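Local coordinates for lipoprotein (Mycoplasma mycoides subsp. capri, PDB 7ADK) that probably acts as a surface peptidase (MIP) that works with its partner MIB on bound antibodies and promotes the dissociation of antibody from antigen, at residues 807-813 against 850-856. Residue numbers count along the deposited sequence, not the author numbering.
Sequences QYDLIYG and PSEFKFN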
loop_
_atom_site.group_PDB
_atom_site.type_symbol
_atom_site.label_atom_id
_atom_site.label_comp_id
_atom_site.label_asym_id
_atom_site.label_seq_id
_atom_site.Cartn_x
_atom_site.Cartn_y
_atom_site.Cartn_z
ATOM N N GLN B 807 23.283 -37.410 -3.145
ATOM C CA GLN B 807 24.032 -36.479 -3.985
ATOM C C GLN B 807 23.402 -36.392 -5.376
ATOM O O GLN B 807 23.269 -37.391 -6.081
ATOM C CB GLN B 807 25.484 -36.953 -4.044
ATOM C CG GLN B 807 26.369 -36.049 -4.904
ATOM C CD GLN B 807 27.646 -36.752 -5.279
ATOM O OE1 GLN B 807 27.725 -37.376 -6.321
ATOM N NE2 GLN B 807 28.661 -36.724 -4.454
ATOM N N TYR B 808 23.033 -35.186 -5.786
ATOM C CA TYR B 808 22.276 -34.947 -7.000
ATOM C C TYR B 808 22.486 -33.531 -7.539
ATOM O O TYR B 808 22.759 -32.598 -6.796
ATOM C CB TYR B 808 20.785 -35.242 -6.743
ATOM C CG TYR B 808 20.034 -34.282 -5.842
ATOM C CD1 TYR B 808 19.868 -34.556 -4.476
ATOM C CD2 TYR B 808 19.451 -33.129 -6.392
ATOM C CE1 TYR B 808 19.156 -33.665 -3.659
ATOM C CE2 TYR B 808 18.754 -32.232 -5.578
ATOM C CZ TYR B 808 18.616 -32.487 -4.207
ATOM O OH TYR B 808 18.000 -31.588 -3.401
ATOM N N ASP B 809 22.285 -33.357 -8.836
ATOM C CA ASP B 809 22.101 -32.056 -9.464
ATOM C C ASP B 809 20.935 -32.161 -10.447
ATOM O O ASP B 809 20.989 -32.953 -11.385
ATOM C CB ASP B 809 23.420 -31.627 -10.105
ATOM C CG ASP B 809 23.403 -30.209 -10.669
ATOM O OD1 ASP B 809 22.342 -29.762 -11.154
ATOM O OD2 ASP B 809 24.475 -29.569 -10.635
ATOM N N LEU B 810 19.857 -31.421 -10.211
ATOM C CA LEU B 810 18.643 -31.487 -11.030
ATOM C C LEU B 810 18.608 -30.481 -12.195
ATOM O O LEU B 810 17.649 -30.465 -12.956
ATOM C CB LEU B 810 17.367 -31.632 -10.171
ATOM C CG LEU B 810 17.160 -30.718 -8.965
ATOM C CD1 LEU B 810 16.973 -29.291 -9.424
ATOM C CD2 LEU B 810 15.957 -31.166 -8.162
ATOM N N ILE B 811 19.704 -29.754 -12.433
ATOM C CA ILE B 811 19.955 -28.968 -13.650
ATOM C C ILE B 811 20.943 -29.702 -14.577
ATOM O O ILE B 811 20.678 -29.836 -15.767
ATOM C CB ILE B 811 20.436 -27.549 -13.281
ATOM C CG1 ILE B 811 19.433 -26.795 -12.388
ATOM C CG2 ILE B 811 20.796 -26.712 -14.509
ATOM C CD1 ILE B 811 18.124 -26.394 -13.036
ATOM N N TYR B 812 22.058 -30.223 -14.048
ATOM C CA TYR B 812 23.108 -30.873 -14.855
ATOM C C TYR B 812 23.084 -32.409 -14.854
ATOM O O TYR B 812 23.604 -33.006 -15.797
ATOM C CB TYR B 812 24.490 -30.351 -14.444
ATOM C CG TYR B 812 24.770 -28.914 -14.824
ATOM C CD1 TYR B 812 25.352 -28.621 -16.065
ATOM C CD2 TYR B 812 24.436 -27.875 -13.944
ATOM C CE1 TYR B 812 25.614 -27.288 -16.422
ATOM C CE2 TYR B 812 24.704 -26.542 -14.291
ATOM C CZ TYR B 812 25.308 -26.246 -15.527
ATOM O OH TYR B 812 25.611 -24.973 -15.861
ATOM N N GLY B 813 22.471 -33.052 -13.860
ATOM C CA GLY B 813 22.464 -34.504 -13.700
ATOM C C GLY B 813 23.801 -35.080 -13.223
ATOM O O GLY B 813 24.720 -34.357 -12.845
ATOM N N PRO B 850 30.439 -28.862 -17.943
ATOM C CA PRO B 850 31.674 -28.179 -17.572
ATOM C C PRO B 850 32.214 -28.747 -16.258
ATOM O O PRO B 850 31.443 -29.046 -15.348
ATOM C CB PRO B 850 31.325 -26.694 -17.488
ATOM C CG PRO B 850 29.813 -26.631 -17.377
ATOM C CD PRO B 850 29.300 -27.971 -17.865
ATOM N N SER B 851 33.526 -28.919 -16.114
ATOM C CA SER B 851 34.115 -29.727 -15.029
ATOM C C SER B 851 33.813 -29.227 -13.607
ATOM O O SER B 851 33.882 -29.994 -12.653
ATOM C CB SER B 851 35.622 -29.860 -15.248
ATOM O OG SER B 851 36.236 -28.592 -15.259
ATOM N N GLU B 852 33.389 -27.979 -13.453
ATOM C CA GLU B 852 32.836 -27.386 -12.231
ATOM C C GLU B 852 31.649 -28.169 -11.633
ATOM O O GLU B 852 31.523 -28.242 -10.411
ATOM C CB GLU B 852 32.437 -25.945 -12.579
ATOM C CG GLU B 852 31.611 -25.237 -11.507
ATOM C CD GLU B 852 31.379 -23.743 -11.772
ATOM O OE1 GLU B 852 31.971 -23.156 -12.696
ATOM O OE2 GLU B 852 30.624 -23.122 -11.003
ATOM N N PHE B 853 30.790 -28.768 -12.464
ATOM C CA PHE B 853 29.560 -29.444 -12.034
ATOM C C PHE B 853 29.656 -30.969 -11.928
ATOM O O PHE B 853 28.671 -31.614 -11.554
ATOM C CB PHE B 853 28.395 -28.987 -12.912
ATOM C CG PHE B 853 27.997 -27.547 -12.682
ATOM C CD1 PHE B 853 27.154 -27.204 -11.615
ATOM C CD2 PHE B 853 28.488 -26.541 -13.516
ATOM C CE1 PHE B 853 26.781 -25.870 -11.412
ATOM C CE2 PHE B 853 28.112 -25.206 -13.323
ATOM C CZ PHE B 853 27.251 -24.874 -12.274
ATOM N N LYS B 854 30.820 -31.570 -12.188
ATOM C CA LYS B 854 31.086 -32.980 -11.863
ATOM C C LYS B 854 31.137 -33.203 -10.344
ATOM O O LYS B 854 31.165 -32.254 -9.571
ATOM C CB LYS B 854 32.383 -33.447 -12.530
ATOM C CG LYS B 854 32.292 -33.492 -14.058
ATOM C CD LYS B 854 33.640 -33.940 -14.635
ATOM C CE LYS B 854 33.722 -33.785 -16.155
ATOM N NZ LYS B 854 32.964 -34.770 -16.890
ATOM N N PHE B 855 31.135 -34.452 -9.906
ATOM C CA PHE B 855 31.229 -34.857 -8.502
ATOM C C PHE B 855 32.385 -35.842 -8.279
ATOM O O PHE B 855 32.751 -36.593 -9.182
ATOM C CB PHE B 855 29.926 -35.518 -8.054
ATOM C CG PHE B 855 28.701 -34.649 -7.933
ATOM C CD1 PHE B 855 28.471 -33.906 -6.766
ATOM C CD2 PHE B 855 27.731 -34.661 -8.945
ATOM C CE1 PHE B 855 27.280 -33.187 -6.610
ATOM C CE2 PHE B 855 26.540 -33.946 -8.790
ATOM C CZ PHE B 855 26.315 -33.214 -7.620
ATOM N N ASN B 856 32.898 -35.883 -7.043
ATOM C CA ASN B 856 33.874 -36.834 -6.487
ATOM C C ASN B 856 35.283 -36.823 -7.110
ATOM O O ASN B 856 36.257 -36.771 -6.357
ATOM C CB ASN B 856 33.267 -38.253 -6.419
ATOM C CG ASN B 856 32.097 -38.355 -5.459
ATOM O OD1 ASN B 856 30.935 -38.422 -5.831
ATOM N ND2 ASN B 856 32.364 -38.326 -4.177
#
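P850, exposed, begins the contact: its compact ring sets CD 4.0 Å from CE1 of Y812, and its carbonyl oxygen accepts from the backbone N of F853, closing a turn from which F853 points toward the other segment. F853 stacks face-to-face on Y812, centroids 4.0 Å apart and planes at 17°, flat rings suiting this buried gap. The short side chain of D809 lets OD1 accept from the backbone N of I811 and of Y812 (both 2.9 Å), holding the turn that carries Y812, while OD2 forms a salt bridge with R790. Next, F855 inserts its ring beside the strand, its edge near Y808 O and D809 CB, one face covered by Q807 through a CH-pi contact (CG to centroid 3.8 Å); R790 adds a cation-pi interaction. Long and amide-tipped, Q807 also reaches N856, NE2 donating to OD1 at 3.2 Å, while its OE1 accepts from K816 N. The C-terminal tail thus packs F853 on an Asx turn and F855 beside strand 807-809, paired antiparallel with strand 783-792 in this DUF31 peptidase.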